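Local coordinates for epimerase (Methylomonas sp. DH-1, PDB 7CJ7), which catalyses the manganese-dependent epimerization of ketoses at C3, with its highest activity toward L-ribulose, and works as a homodimer, at residues 53-56 with 57-61; 187-190 with 191-195. All coordinates share one frame; numbering follows the deposited sequence.

Contact 1 of 2, residues 53-56 with 57-61; sequences ALTK and DLLQE. With MG (magnesium ion), chain E.
Ala-53 O accepts two bonds: the amide Asp-57 N reaches it over 3.0 Å at an N-H...O angle of 161°, and water 1, itself a ligand of the magnesium ion, donates to it over 2.8 Å. The first belongs to an unbroken run of i to i+4 helix bonds, continued by Leu-58 N to Leu-54 O, Leu-59 N to Thr-55 O and Gln-60 N to Lys-56 O. The second ties a backbone carbonyl into the shell of the metal. Asp-57 supplies the protein ligand, OD1 lying 2.0 Å from the magnesium ion. Its CG is anti to the carbonyl carbon (chi1 -71°), which folds the carboxylate back beside the preceding turn, with Asp-57 CG 3.4 Å from Ala-53 O. Water 3, another magnesium ligand, donates to Gln-60 OE1, so the ion is held directly by Asp-57 and, through water, by Ala-53 one turn before and Gln-60 one turn after. Lys-56 lies on this side too: its bent chain crosses that of Gln-60, with Lys-56 CD 4.0 Å from Gln-60 OE1. Replacing the lysine with an alanine would probably leave the Gln-60 amide without this aliphatic neighbour and freer to turn away from the magnesium-bound water. On another face of the helix, Leu-54 and Leu-58 run side by side, and Leu-54 CD2 to Leu-58 CD1 at 3.3 Å is tighter than normal methyl contact. Buried Thr-55 OG1 is satisfied by Trp-20 NE1 and Asp-51 O. The magnesium site is remote from the catalytic manganese. Helix 52-61 is the crossover of the beta-alpha-beta unit between strands 39-43 and 65-72: Leu-54 and Leu-58 pack on helix 22-35, while Thr-55 and Leu-59 face Ile-42 and Ile-40 of strand 39-43.

Contact 2 of 2, residues 187-190 with 191-195; sequences YHMN and IEENG. With SOL (L-sorbose), chain C.
His-188 serves both the sugar and the helix turn formed with Ile-191 and Glu-192. Its NE2 donates a forked pair of bonds to L-sorbose, 2.9 Å from NE2 to O1 at 132° and 3.0 Å from NE2 to O2 at 149°; neither is straight, as expected of one N-H shared between two oxygens. This D-allulose and D-fructose binding residue here holds L-sorbose in the barrel's sugar pocket, its side chain about 4 Å from the bound manganese. The ligand meets the imidazole at its edge, with C1 in the ring plane. Over one imidazole face stands Tyr-187 CD2, 3.5 Å above the plane and central, which probably limits the ring's rotation, while ND1 has a weak bond with Asn-155. The His-188 backbone is fixed in turn by its own carbonyl: Glu-192 N lies 3.2 Å from His-188 O in the carbonyl plane, whereas Ile-191 N approaches the same oxygen from 62° out of it. One residue on, Glu-193 N closes the turn on Met-189 O over 2.9 Å. With CG beside its backbone N, Glu-193 brings that CG to 3.6 Å from Met-189 CB, the two chains meeting at a slant. Across the dimer interface, Ile-191 packs on Ile-191 of the second subunit, and Glu-192 forms a salt bridge with Arg-265 of that subunit. Helix 186-192 follows strand 180-185, whose manganese ligand Asp-185 accepts a hydrogen bond from Tyr-187 N through OD1; at its far end the Glu-193 carboxylate joins Ser-199 of helix 198-203 to Gly-165 N, at the start of helix 165-175.

How the contacts relate
From the N terminus, the chain first reaches contact 1 in helix 52-61, between the second and third barrel strands, and later contact 2, in the short helix 186-192 after the sixth. Each is a local contact between adjoining segments, contact 1 wholly helical and contact 2 at a helix's end, where the chain turns into a loop; they run in series and neither nest nor cross. The centres of contact 1 and contact 2 are 36 Å apart, on opposite sides of the chain's centre. Residues 53-61 belong to the outer helical layer; residues 187-195 join sugar pocket to dimer interface. Between them the chain lays down strands three to six of the closed eight-stranded barrel, with their linking helices.

Contact 1 of 2, residues 53-56 with 57-61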
loop_
_atom_site.group_PDB
_atom_site.type_symbol
_atom_site.label_atom_id
_atom_site.label_comp_id
_atom_site.label_asym_id
_atom_site.label_seq_id
_atom_site.Cartn_x
_atom_site.Cartn_y
_atom_site.Cartn_z
ATOM N N ALA A 53 -21.541 -27.752 -8.675
ATOM C CA ALA A 53 -21.527 -29.225 -8.819
ATOM C C ALA A 53 -20.212 -29.670 -9.481
ATOM O O ALA A 53 -19.593 -30.643 -9.004
ATOM C CB ALA A 53 -22.742 -29.670 -9.584
ATOM N N LEU A 54 -19.775 -28.963 -10.520
ATOM C CA LEU A 54 -18.541 -29.304 -11.271
ATOM C C LEU A 54 -17.344 -29.129 -10.335
ATOM O O LEU A 54 -16.484 -30.024 -10.291
ATOM C CB LEU A 54 -18.446 -28.393 -12.495
ATOM C CG LEU A 54 -17.290 -28.669 -13.449
ATOM C CD1 LEU A 54 -17.633 -28.181 -14.846
ATOM C CD2 LEU A 54 -16.013 -28.016 -12.968
ATOM N N THR A 55 -17.320 -28.046 -9.558
ATOM C CA THR A 55 -16.208 -27.749 -8.618
ATOM C C THR A 55 -16.166 -28.852 -7.558
ATOM O O THR A 55 -15.065 -29.331 -7.253
ATOM C CB THR A 55 -16.343 -26.353 -8.006
ATOM O OG1 THR A 55 -16.248 -25.405 -9.068
ATOM C CG2 THR A 55 -15.289 -26.062 -6.961
ATOM N N LYS A 56 -17.318 -29.219 -7.001
ATOM C CA LYS A 56 -17.418 -30.314 -6.005
ATOM C C LYS A 56 -16.788 -31.599 -6.579
ATOM O O LYS A 56 -15.968 -32.214 -5.886
ATOM C CB LYS A 56 -18.884 -30.469 -5.595
ATOM C CG LYS A 56 -19.163 -31.618 -4.649
ATOM C CD LYS A 56 -18.068 -31.850 -3.660
ATOM C CE LYS A 56 -18.244 -31.088 -2.367
ATOM N NZ LYS A 56 -17.908 -31.951 -1.210
ATOM N N ASP A 57 -17.131 -31.978 -7.811
ATOM C CA ASP A 57 -16.584 -33.187 -8.482
ATOM C C ASP A 57 -15.055 -33.076 -8.579
ATOM O O ASP A 57 -14.369 -34.097 -8.356
ATOM C CB ASP A 57 -17.198 -33.386 -9.868
ATOM C CG ASP A 57 -18.649 -33.827 -9.856
ATOM O OD1 ASP A 57 -19.144 -34.224 -8.768
ATOM O OD2 ASP A 57 -19.271 -33.797 -10.949
ATOM N N LEU A 58 -14.531 -31.890 -8.898
ATOM C CA LEU A 58 -13.065 -31.670 -9.045
ATOM C C LEU A 58 -12.396 -31.836 -7.680
ATOM O O LEU A 58 -11.331 -32.482 -7.609
ATOM C CB LEU A 58 -12.789 -30.288 -9.638
ATOM C CG LEU A 58 -13.102 -30.152 -11.124
ATOM C CD1 LEU A 58 -13.058 -28.695 -11.557
ATOM C CD2 LEU A 58 -12.150 -31.002 -11.951
ATOM N N LEU A 59 -12.979 -31.256 -6.629
ATOM C CA LEU A 59 -12.414 -31.378 -5.262
ATOM C C LEU A 59 -12.315 -32.861 -4.894
ATOM O O LEU A 59 -11.290 -33.258 -4.344
ATOM C CB LEU A 59 -13.272 -30.591 -4.266
ATOM C CG LEU A 59 -13.222 -29.077 -4.448
ATOM C CD1 LEU A 59 -14.168 -28.379 -3.489
ATOM C CD2 LEU A 59 -11.800 -28.560 -4.262
ATOM N N GLN A 60 -13.337 -33.658 -5.200
ATOM C CA GLN A 60 -13.353 -35.111 -4.889
ATOM C C GLN A 60 -12.277 -35.821 -5.727
ATOM O O GLN A 60 -11.509 -36.625 -5.170
ATOM C CB GLN A 60 -14.741 -35.678 -5.179
ATOM C CG GLN A 60 -15.820 -35.135 -4.259
ATOM C CD GLN A 60 -17.177 -35.664 -4.651
ATOM O OE1 GLN A 60 -17.738 -35.287 -5.677
ATOM N NE2 GLN A 60 -17.705 -36.566 -3.843
ATOM N N GLU A 61 -12.222 -35.496 -7.016
ATOM C CA GLU A 61 -11.288 -36.089 -8.013
ATOM C C GLU A 61 -9.845 -35.923 -7.525
ATOM O O GLU A 61 -9.081 -36.887 -7.639
ATOM C CB GLU A 61 -11.531 -35.442 -9.379
ATOM C CG GLU A 61 -10.652 -35.978 -10.483
ATOM C CD GLU A 61 -10.939 -35.416 -11.866
ATOM O OE1 GLU A 61 -11.895 -34.632 -12.001
ATOM O OE2 GLU A 61 -10.214 -35.783 -12.816
HETATM MG MG MG E . -20.984 -34.358 -7.970
HETATM O O HOH W 1 -21.265 -32.499 -7.689
HETATM O O HOH W 2 -21.685 -33.988 -10.356
HETATM O O HOH W 3 -20.194 -34.943 -6.258
HETATM O O HOH W 4 -22.970 -35.031 -7.361
#

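Contact 2 of 2, residues 187-190 with 191-195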
loop_
_atom_site.group_PDB
_atom_site.type_symbol
_atom_site.label_atom_id
_atom_site.label_comp_id
_atom_site.label_asym_id
_atom_site.label_seq_id
_atom_site.Cartn_x
_atom_site.Cartn_y
_atom_site.Cartn_z
ATOM N N TYR A 187 1.227 -9.570 4.071
ATOM C CA TYR A 187 1.431 -8.473 3.089
ATOM C C TYR A 187 0.873 -7.166 3.666
ATOM O O TYR A 187 1.547 -6.124 3.620
ATOM C CB TYR A 187 0.780 -8.804 1.747
ATOM C CG TYR A 187 0.599 -7.608 0.848
ATOM C CD1 TYR A 187 1.662 -7.053 0.164
ATOM C CD2 TYR A 187 -0.647 -7.028 0.679
ATOM C CE1 TYR A 187 1.499 -5.945 -0.653
ATOM C CE2 TYR A 187 -0.824 -5.925 -0.141
ATOM C CZ TYR A 187 0.248 -5.398 -0.831
ATOM O OH TYR A 187 0.084 -4.307 -1.638
ATOM N N HIS A 188 -0.353 -7.211 4.187
ATOM C CA HIS A 188 -1.037 -6.028 4.768
ATOM C C HIS A 188 -0.359 -5.617 6.077
ATOM O O HIS A 188 -0.217 -4.405 6.314
ATOM C CB HIS A 188 -2.531 -6.312 4.910
ATOM C CG HIS A 188 -3.192 -6.543 3.595
ATOM N ND1 HIS A 188 -3.295 -5.550 2.642
ATOM C CD2 HIS A 188 -3.779 -7.644 3.073
ATOM C CE1 HIS A 188 -3.931 -6.034 1.590
ATOM N NE2 HIS A 188 -4.240 -7.313 1.834
ATOM N N MET A 189 0.050 -6.587 6.892
ATOM C CA MET A 189 0.684 -6.335 8.209
ATOM C C MET A 189 2.003 -5.590 7.988
ATOM O O MET A 189 2.345 -4.713 8.804
ATOM C CB MET A 189 0.966 -7.647 8.944
ATOM C CG MET A 189 -0.273 -8.429 9.286
ATOM S SD MET A 189 0.145 -10.005 10.057
ATOM C CE MET A 189 0.892 -9.434 11.583
ATOM N N ASN A 190 2.704 -5.937 6.909
ATOM C CA ASN A 190 4.035 -5.370 6.573
ATOM C C ASN A 190 3.907 -3.848 6.430
ATOM O O ASN A 190 4.871 -3.129 6.749
ATOM C CB ASN A 190 4.603 -6.008 5.303
ATOM C CG ASN A 190 5.969 -5.456 4.967
ATOM O OD1 ASN A 190 6.892 -5.550 5.778
ATOM N ND2 ASN A 190 6.085 -4.819 3.814
ATOM N N ILE A 191 2.745 -3.376 5.978
ATOM C CA ILE A 191 2.476 -1.927 5.779
ATOM C C ILE A 191 2.040 -1.312 7.117
ATOM O O ILE A 191 2.679 -0.338 7.541
ATOM C CB ILE A 191 1.455 -1.717 4.646
ATOM C CG1 ILE A 191 1.998 -2.237 3.314
ATOM C CG2 ILE A 191 1.030 -0.263 4.550
ATOM C CD1 ILE A 191 0.945 -2.464 2.252
ATOM N N GLU A 192 1.060 -1.906 7.801
ATOM C CA GLU A 192 0.227 -1.194 8.810
ATOM C C GLU A 192 0.656 -1.483 10.258
ATOM O O GLU A 192 0.418 -0.616 11.096
ATOM C CB GLU A 192 -1.249 -1.537 8.613
ATOM C CG GLU A 192 -1.809 -1.154 7.254
ATOM C CD GLU A 192 -1.910 0.334 6.946
ATOM O OE1 GLU A 192 -1.724 1.158 7.874
ATOM O OE2 GLU A 192 -2.169 0.667 5.777
ATOM N N GLU A 193 1.271 -2.628 10.552
ATOM C CA GLU A 193 1.445 -3.114 11.945
ATOM C C GLU A 193 2.757 -2.607 12.561
ATOM O O GLU A 193 3.769 -2.439 11.837
ATOM C CB GLU A 193 1.448 -4.644 12.005
ATOM C CG GLU A 193 0.167 -5.277 11.512
ATOM C CD GLU A 193 -0.995 -5.246 12.485
ATOM O OE1 GLU A 193 -0.742 -5.087 13.712
ATOM O OE2 GLU A 193 -2.151 -5.415 12.025
ATOM N N ASN A 194 2.739 -2.417 13.880
ATOM C CA ASN A 194 3.936 -2.139 14.712
ATOM C C ASN A 194 4.674 -3.459 14.948
ATOM O O ASN A 194 4.557 -4.008 16.054
ATOM C CB ASN A 194 3.539 -1.495 16.039
ATOM C CG ASN A 194 3.375 0.005 15.963
ATOM O OD1 ASN A 194 3.104 0.560 14.901
ATOM N ND2 ASN A 194 3.564 0.675 17.088
ATOM N N GLY A 195 5.376 -3.970 13.934
ATOM C CA GLY A 195 6.009 -5.298 13.987
ATOM C C GLY A 195 4.995 -6.397 13.726
ATOM O O GLY A 195 3.770 -6.108 13.674
HETATM C C1 SOL C . -6.553 -8.530 -0.827
HETATM O O1 SOL C . -5.438 -7.670 -0.827
HETATM C C2 SOL C . -6.269 -9.810 -0.109
HETATM O O2 SOL C . -5.363 -9.876 0.704
HETATM C C3 SOL C . -7.101 -11.036 -0.456
HETATM O O3 SOL C . -7.031 -12.000 0.569
HETATM C C4 SOL C . -8.553 -10.662 -0.737
HETATM O O4 SOL C . -9.126 -10.075 0.433
HETATM C C5 SOL C . -9.422 -11.849 -1.157
HETATM O O5 SOL C . -10.787 -11.437 -1.218
HETATM C C6 SOL C . -9.032 -12.443 -2.494
HETATM O O6 SOL C . -9.853 -13.573 -2.800
#